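Local coordinates for EDTA monooxygenase (PDB 5DQP), which is an EDTA monooxygenase of the luciferase-like family and probably uses reduced FMN with molecular oxygen to attack its substrate, at residues 282-286 with 353-359; 296-300 with 348-352; 362-366 with 398-402. All coordinates share one frame; numbering follows the deposited sequence.

Contact 1: residues 282-286 with 353-359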
loop_
_atom_site.group_PDB
_atom_site.type_symbol
_atom_site.label_atom_id
_atom_site.label_comp_id
_atom_site.label_asym_id
_atom_site.label_seq_id
_atom_site.Cartn_x
_atom_site.Cartn_y
_atom_site.Cartn_z
ATOM N N VAL A 282 14.754 13.277 31.245
ATOM C CA VAL A 282 15.134 14.536 30.616
ATOM C C VAL A 282 16.650 14.621 30.499
ATOM O O VAL A 282 17.182 15.140 29.512
ATOM C CB VAL A 282 14.573 15.740 31.390
ATOM C CG1 VAL A 282 15.217 17.031 30.854
ATOM C CG2 VAL A 282 13.082 15.805 31.273
ATOM N N ALA A 283 17.367 14.109 31.503
ATOM C CA ALA A 283 18.824 14.114 31.433
ATOM C C ALA A 283 19.307 13.239 30.285
ATOM O O ALA A 283 20.173 13.654 29.510
ATOM C CB ALA A 283 19.419 13.671 32.770
ATOM N N GLU A 284 18.725 12.046 30.130
ATOM C CA GLU A 284 19.079 11.186 29.005
ATOM C C GLU A 284 18.830 11.887 27.676
ATOM O O GLU A 284 19.675 11.866 26.774
ATOM C CB GLU A 284 18.275 9.887 29.059
ATOM C CG GLU A 284 18.601 8.968 30.211
ATOM C CD GLU A 284 17.567 7.851 30.358
ATOM O OE1 GLU A 284 16.729 7.666 29.434
ATOM O OE2 GLU A 284 17.583 7.170 31.407
ATOM N N TYR A 285 17.648 12.478 27.520
ATOM C CA TYR A 285 17.334 13.158 26.269
ATOM C C TYR A 285 18.311 14.300 26.012
ATOM O O TYR A 285 18.805 14.466 24.890
ATOM C CB TYR A 285 15.895 13.660 26.313
ATOM C CG TYR A 285 15.562 14.696 25.276
ATOM C CD1 TYR A 285 15.295 14.333 23.973
ATOM C CD2 TYR A 285 15.488 16.037 25.611
ATOM C CE1 TYR A 285 14.977 15.284 23.020
ATOM C CE2 TYR A 285 15.164 16.987 24.675
ATOM C CZ TYR A 285 14.914 16.600 23.378
ATOM O OH TYR A 285 14.597 17.538 22.442
ATOM N N GLU A 286 18.613 15.091 27.043
ATOM C CA GLU A 286 19.528 16.211 26.856
ATOM C C GLU A 286 20.952 15.727 26.599
ATOM O O GLU A 286 21.673 16.308 25.780
ATOM C CB GLU A 286 19.463 17.143 28.064
ATOM C CG GLU A 286 18.086 17.798 28.216
ATOM C CD GLU A 286 18.121 19.320 28.157
ATOM O OE1 GLU A 286 19.168 19.890 27.775
ATOM O OE2 GLU A 286 17.091 19.947 28.500
ATOM N N LEU A 353 12.778 23.302 27.000
ATOM C CA LEU A 353 12.288 21.930 26.952
ATOM C C LEU A 353 10.872 21.875 26.376
ATOM O O LEU A 353 10.593 21.090 25.465
ATOM C CB LEU A 353 12.337 21.328 28.367
ATOM C CG LEU A 353 12.012 19.839 28.500
ATOM C CD1 LEU A 353 13.052 19.040 27.737
ATOM C CD2 LEU A 353 11.946 19.406 29.965
ATOM N N ARG A 354 9.986 22.745 26.872
ATOM C CA ARG A 354 8.571 22.738 26.498
ATOM C C ARG A 354 8.366 22.894 24.997
ATOM O O ARG A 354 7.376 22.390 24.451
ATOM C CB ARG A 354 7.857 23.857 27.267
ATOM C CG ARG A 354 6.577 24.378 26.653
ATOM C CD ARG A 354 5.433 23.353 26.713
ATOM N NE ARG A 354 4.163 23.979 26.337
ATOM C CZ ARG A 354 3.718 24.050 25.083
ATOM N NH1 ARG A 354 4.442 23.514 24.097
ATOM N NH2 ARG A 354 2.558 24.636 24.813
ATOM N N MET A 355 9.279 23.585 24.310
ATOM C CA MET A 355 9.140 23.761 22.871
ATOM C C MET A 355 9.474 22.479 22.120
ATOM O O MET A 355 8.950 22.250 21.026
ATOM C CB MET A 355 10.030 24.908 22.376
ATOM C CG MET A 355 9.640 26.292 22.892
ATOM S SD MET A 355 7.865 26.625 22.722
ATOM C CE MET A 355 7.687 26.877 20.961
ATOM N N ARG A 356 10.315 21.630 22.696
ATOM C CA ARG A 356 10.686 20.353 22.100
ATOM C C ARG A 356 9.723 19.221 22.475
ATOM O O ARG A 356 9.286 18.465 21.601
ATOM C CB ARG A 356 12.115 20.003 22.517
ATOM C CG ARG A 356 13.134 21.129 22.282
ATOM C CD ARG A 356 14.481 20.806 22.946
ATOM N NE ARG A 356 15.281 19.879 22.149
ATOM C CZ ARG A 356 16.238 20.250 21.301
ATOM N NH1 ARG A 356 16.544 21.534 21.140
ATOM N NH2 ARG A 356 16.896 19.330 20.615
ATOM N N LEU A 357 9.370 19.091 23.757
ATOM C CA LEU A 357 8.527 17.981 24.186
ATOM C C LEU A 357 7.752 18.355 25.450
ATOM O O LEU A 357 7.928 19.427 26.023
ATOM C CB LEU A 357 9.372 16.718 24.386
ATOM C CG LEU A 357 10.654 16.859 25.206
ATOM C CD1 LEU A 357 10.306 17.113 26.646
ATOM C CD2 LEU A 357 11.559 15.616 25.094
ATOM N N ILE A 358 6.861 17.465 25.864
ATOM C CA ILE A 358 6.055 17.646 27.057
ATOM C C ILE A 358 6.527 16.598 28.064
ATOM O O ILE A 358 6.150 15.425 27.989
ATOM C CB ILE A 358 4.552 17.516 26.769
ATOM C CG1 ILE A 358 4.065 18.555 25.738
ATOM C CG2 ILE A 358 3.774 17.667 28.069
ATOM C CD1 ILE A 358 4.090 19.999 26.254
ATOM N N ALA A 359 7.376 16.998 28.997
ATOM C CA ALA A 359 7.867 16.084 30.013
ATOM C C ALA A 359 7.006 16.203 31.263
ATOM O O ALA A 359 6.615 17.306 31.648
ATOM C CB ALA A 359 9.329 16.385 30.339
#
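Segment 282-286, part of helix 275-287, comes closest to the chain of 353-359 where Val282 faces Ala359, their CA atoms 7.5 Å apart, as the second segment leaves a helix and enters a strand. Val282 turns CG2 toward Ala359, where it lies 3.9 Å from Ala359 CB. Leu353 reaches the same valine tip to tip, its CD2 4.0 Å from Val282 CG2. One turn further on, Tyr285 illustrates how a single ring can serve an apolar and a polar neighbour together. Because CG stands anti to the backbone N (chi1 164°), the ring reaches toward Arg356 and Leu357. Leu357 CD2 lies over one face in a CH-pi contact, 3.8 Å from the centroid of the Tyr285 ring and only 6° off its normal. Arg356 instead meets the ring's edge, its chain bent at chi3. Its NE donates an almost straight hydrogen bond to Tyr285 OH, modelled at a very short 2.5 Å, a length best read with caution. Val282 and Leu357 both also rest on Leu270 of strand 262-271. Strand 358-360 pairs with that strand through Ile358, while helix 275-287 packs against the chain leaving helix 348-354.

Contact 2: residues 296-300 with 348-352; sequences IEALS and LRQLA
Leu299 and Leu348 form the centre of an apolar junction between two nearly perpendicular helices, whose short axes approach to 10.0 Å at an angle of 99°. Dispersion packing does most of the work. The two leucines overlap flank to flank, pointing opposite ways, and Leu299 CD2 comes to 3.6 Å from Leu348 CD1. The same Leu299 methyl also presses on the backbone of the other helix, 3.6 Å from Ala352 CA, a close fit that the small alanine permits. Leu348 divides its branches: while CD1 meets Leu299, CD2 sits 3.8 Å from Ile296 CG2 and 3.6 Å from Ser300 CB. At the margin the terminal CD1 of Ile296 lies 3.9 Å from Arg349 CG and equally near Arg349 NH1.

Polar interactions turn away from this interface. A chi1 of 62° turns the OG of Ser300 back over its own helix, where it donates to Glu297 O at 2.8 Å, so the buried hydroxyl is satisfied and CB is left to pack. Arg349 finds its charge partner in Asp313, a salt bridge through NE. Such leucine-rich helix crossing belongs to the helical excursion between strands 262-271 and 358-360; insertions of this kind are a familiar elaboration of the TIM barrel in luciferase-like monooxygenases.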
loop_
_atom_site.group_PDB
_atom_site.type_symbol
_atom_site.label_atom_id
_atom_site.label_comp_id
_atom_site.label_asym_id
_atom_site.label_seq_id
_atom_site.Cartn_x
_atom_site.Cartn_y
_atom_site.Cartn_z
ATOM N N ILE A 296 20.557 26.560 25.917
ATOM C CA ILE A 296 19.815 27.617 26.597
ATOM C C ILE A 296 20.381 28.988 26.234
ATOM O O ILE A 296 19.626 29.944 26.029
ATOM C CB ILE A 296 19.798 27.371 28.118
ATOM C CG1 ILE A 296 18.982 26.118 28.439
ATOM C CG2 ILE A 296 19.199 28.552 28.837
ATOM C CD1 ILE A 296 19.075 25.665 29.892
ATOM N N GLU A 297 21.710 29.109 26.107
ATOM C CA GLU A 297 22.255 30.366 25.597
ATOM C C GLU A 297 21.824 30.591 24.145
ATOM O O GLU A 297 21.438 31.702 23.771
ATOM C CB GLU A 297 23.785 30.402 25.749
ATOM C CG GLU A 297 24.560 29.335 24.959
ATOM C CD GLU A 297 24.981 29.788 23.557
ATOM O OE1 GLU A 297 24.825 30.993 23.247
ATOM O OE2 GLU A 297 25.466 28.936 22.768
ATOM N N ALA A 298 21.841 29.543 23.323
ATOM C CA ALA A 298 21.330 29.690 21.965
ATOM C C ALA A 298 19.914 30.268 21.958
ATOM O O ALA A 298 19.600 31.163 21.169
ATOM C CB ALA A 298 21.368 28.345 21.243
ATOM N N LEU A 299 19.041 29.772 22.835
ATOM C CA LEU A 299 17.659 30.241 22.824
ATOM C C LEU A 299 17.550 31.694 23.285
ATOM O O LEU A 299 16.769 32.477 22.723
ATOM C CB LEU A 299 16.804 29.335 23.705
ATOM C CG LEU A 299 15.300 29.574 23.704
ATOM C CD1 LEU A 299 14.727 29.491 22.281
ATOM C CD2 LEU A 299 14.642 28.551 24.621
ATOM N N SER A 300 18.311 32.076 24.314
ATOM C CA SER A 300 18.193 33.435 24.834
ATOM C C SER A 300 18.614 34.455 23.786
ATOM O O SER A 300 18.040 35.544 23.701
ATOM C CB SER A 300 19.032 33.598 26.105
ATOM O OG SER A 300 20.408 33.380 25.817
ATOM N N LEU A 348 13.201 30.509 31.258
ATOM C CA LEU A 348 13.856 30.163 30.002
ATOM C C LEU A 348 14.212 28.683 29.948
ATOM O O LEU A 348 14.050 28.035 28.909
ATOM C CB LEU A 348 15.100 31.028 29.822
ATOM C CG LEU A 348 15.860 30.799 28.521
ATOM C CD1 LEU A 348 14.954 31.011 27.281
ATOM C CD2 LEU A 348 17.070 31.730 28.488
ATOM N N ARG A 349 14.716 28.139 31.056
ATOM C CA ARG A 349 15.080 26.727 31.111
ATOM C C ARG A 349 13.875 25.843 30.844
ATOM O O ARG A 349 13.989 24.806 30.184
ATOM C CB ARG A 349 15.678 26.392 32.485
ATOM C CG ARG A 349 16.350 25.026 32.542
ATOM C CD ARG A 349 16.445 24.467 33.966
ATOM N NE ARG A 349 17.331 25.247 34.838
ATOM C CZ ARG A 349 18.652 25.318 34.696
ATOM N NH1 ARG A 349 19.253 24.668 33.705
ATOM N NH2 ARG A 349 19.376 26.050 35.536
ATOM N N GLN A 350 12.715 26.222 31.382
ATOM C CA GLN A 350 11.512 25.446 31.133
ATOM C C GLN A 350 11.085 25.583 29.682
ATOM O O GLN A 350 10.713 24.599 29.044
ATOM C CB GLN A 350 10.384 25.892 32.076
ATOM C CG GLN A 350 10.623 25.549 33.540
ATOM C CD GLN A 350 9.594 26.177 34.447
ATOM O OE1 GLN A 350 9.146 27.301 34.214
ATOM N NE2 GLN A 350 9.216 25.460 35.494
ATOM N N LEU A 351 11.123 26.801 29.155
ATOM C CA LEU A 351 10.710 27.024 27.779
ATOM C C LEU A 351 11.557 26.212 26.793
ATOM O O LEU A 351 11.024 25.666 25.827
ATOM C CB LEU A 351 10.777 28.523 27.469
ATOM C CG LEU A 351 10.436 28.951 26.043
ATOM C CD1 LEU A 351 8.960 28.668 25.726
ATOM C CD2 LEU A 351 10.772 30.437 25.869
ATOM N N ALA A 352 12.870 26.110 27.028
ATOM C CA ALA A 352 13.750 25.354 26.133
ATOM C C ALA A 352 13.280 23.920 25.935
ATOM O O ALA A 352 13.424 23.351 24.844
ATOM C CB ALA A 352 15.178 25.334 26.681
#

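Contact 3: residues 362-366 with 398-402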
loop_
_atom_site.group_PDB
_atom_site.type_symbol
_atom_site.label_atom_id
_atom_site.label_comp_id
_atom_site.label_asym_id
_atom_site.label_seq_id
_atom_site.Cartn_x
_atom_site.Cartn_y
_atom_site.Cartn_z
ATOM N N PRO A 362 2.384 10.889 34.384
ATOM C CA PRO A 362 1.112 10.617 33.690
ATOM C C PRO A 362 0.005 11.601 34.053
ATOM O O PRO A 362 -0.728 12.074 33.169
ATOM C CB PRO A 362 0.783 9.176 34.136
ATOM C CG PRO A 362 2.115 8.550 34.382
ATOM C CD PRO A 362 2.975 9.666 34.962
ATOM N N ASP A 363 -0.126 11.943 35.338
ATOM C CA ASP A 363 -1.170 12.881 35.748
ATOM C C ASP A 363 -0.946 14.270 35.162
ATOM O O ASP A 363 -1.909 14.946 34.791
ATOM C CB ASP A 363 -1.246 12.957 37.277
ATOM C CG ASP A 363 -2.042 11.802 37.879
ATOM O OD1 ASP A 363 -3.295 11.803 37.754
ATOM O OD2 ASP A 363 -1.417 10.890 38.469
ATOM N N GLN A 364 0.318 14.716 35.082
ATOM C CA GLN A 364 0.605 16.046 34.549
ATOM C C GLN A 364 0.265 16.114 33.073
ATOM O O GLN A 364 -0.276 17.115 32.589
ATOM C CB GLN A 364 2.081 16.417 34.777
ATOM C CG GLN A 364 2.445 16.760 36.230
ATOM C CD GLN A 364 3.958 16.806 36.470
ATOM O OE1 GLN A 364 4.722 16.017 35.900
ATOM N NE2 GLN A 364 4.394 17.744 37.296
ATOM N N VAL A 365 0.556 15.049 32.336
ATOM C CA VAL A 365 0.218 15.035 30.918
ATOM C C VAL A 365 -1.296 15.017 30.725
ATOM O O VAL A 365 -1.842 15.792 29.924
ATOM C CB VAL A 365 0.906 13.848 30.227
ATOM C CG1 VAL A 365 0.365 13.692 28.776
ATOM C CG2 VAL A 365 2.421 14.058 30.255
ATOM N N ALA A 366 -1.999 14.145 31.467
ATOM C CA ALA A 366 -3.453 14.074 31.357
ATOM C C ALA A 366 -4.083 15.410 31.700
ATOM O O ALA A 366 -5.007 15.861 31.015
ATOM C CB ALA A 366 -4.032 12.962 32.261
ATOM N N GLN A 398 -0.592 4.280 31.328
ATOM C CA GLN A 398 -0.639 5.180 32.473
ATOM C C GLN A 398 -1.357 6.494 32.216
ATOM O O GLN A 398 -1.895 7.061 33.154
ATOM C CB GLN A 398 0.787 5.451 32.979
ATOM C CG GLN A 398 1.497 4.118 33.317
ATOM C CD GLN A 398 2.931 4.273 33.780
ATOM O OE1 GLN A 398 3.235 5.144 34.592
ATOM N NE2 GLN A 398 3.820 3.405 33.285
ATOM N N VAL A 399 -1.392 6.994 30.990
ATOM C CA VAL A 399 -2.124 8.233 30.730
ATOM C C VAL A 399 -3.567 7.944 30.335
ATOM O O VAL A 399 -4.509 8.491 30.910
ATOM C CB VAL A 399 -1.397 9.063 29.646
ATOM C CG1 VAL A 399 -2.238 10.304 29.261
ATOM C CG2 VAL A 399 0.020 9.460 30.104
ATOM N N VAL A 400 -3.759 7.059 29.351
ATOM C CA VAL A 400 -5.104 6.726 28.898
ATOM C C VAL A 400 -6.049 6.359 30.055
ATOM O O VAL A 400 -7.160 6.895 30.101
ATOM C CB VAL A 400 -5.039 5.670 27.793
ATOM C CG1 VAL A 400 -6.389 4.991 27.553
ATOM C CG2 VAL A 400 -4.526 6.340 26.498
ATOM N N PRO A 401 -5.690 5.477 30.987
ATOM C CA PRO A 401 -6.652 5.146 32.050
ATOM C C PRO A 401 -7.045 6.355 32.904
ATOM O O PRO A 401 -8.184 6.417 33.391
ATOM C CB PRO A 401 -5.913 4.075 32.856
ATOM C CG PRO A 401 -4.946 3.479 31.865
ATOM C CD PRO A 401 -4.465 4.654 31.099
ATOM N N ILE A 402 -6.145 7.326 33.075
ATOM C CA ILE A 402 -6.521 8.573 33.723
ATOM C C ILE A 402 -7.589 9.271 32.901
ATOM O O ILE A 402 -8.645 9.652 33.419
ATOM C CB ILE A 402 -5.282 9.470 33.941
ATOM C CG1 ILE A 402 -4.209 8.727 34.761
ATOM C CG2 ILE A 402 -5.695 10.781 34.614
ATOM C CD1 ILE A 402 -2.970 9.595 35.141
#
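Ile402 shows how one branched side chain can fit against a whole helical turn. Its CB begins beside Ala366, 4.1 Å from that residue's CB. The CG2 branch presses closer to the same methyl, with Ile402 CG2 3.6 Å from Ala366 CB. In the other branch CG1 serves as the link, and the extended chain (chi2 -175°) carries CD1 along the first turn of helix 362-374. There CD1 meets Pro362, 3.7 Å from its C and 3.9 Å from its CB, and ends 3.4 Å from Asp363 OD1, whose side chain crosses that of Ile402 at about a right angle. This last approach is van der Waals contact between a methyl and a carboxylate oxygen. Pro362 also lies alongside Gln398, the two side chains pointing the same way, with Pro362 CG 3.6 Å from Gln398 OE1. Val399 completes the patch by setting CG2 3.9 Å from Pro362 CA. The short helix axes are 8.7 Å apart and inclined at 54°. Beneath them, Pro362, Val365 and Val399 all touch Ile271 of strand 262-271, placing helices 362-374 and 390-405 together on the outside of the barrel sheet, each following its own strand, 358-360 or 380-383.

The three contacts show how packing chemistry shifts with place in one barrel fold. Contacts 1 and 2 share helix 348-354: contact 2 is nested within the chain loop that contact 1 closes, and their centres lie 12 Å apart. Contact 2 is buried and apolar although its centre lies about 27 Å from that of the chain, consistent with the helical excursion having an interior of its own. Contact 1 is a surface contact, and of the three it alone has a hydrogen bond between its segments. Contact 3, partly buried and following contact 1 through strand 358-360, joins two helices beside the barrel sheet; it is mainly apolar, with a proline at its middle and polar side chains toward its margins.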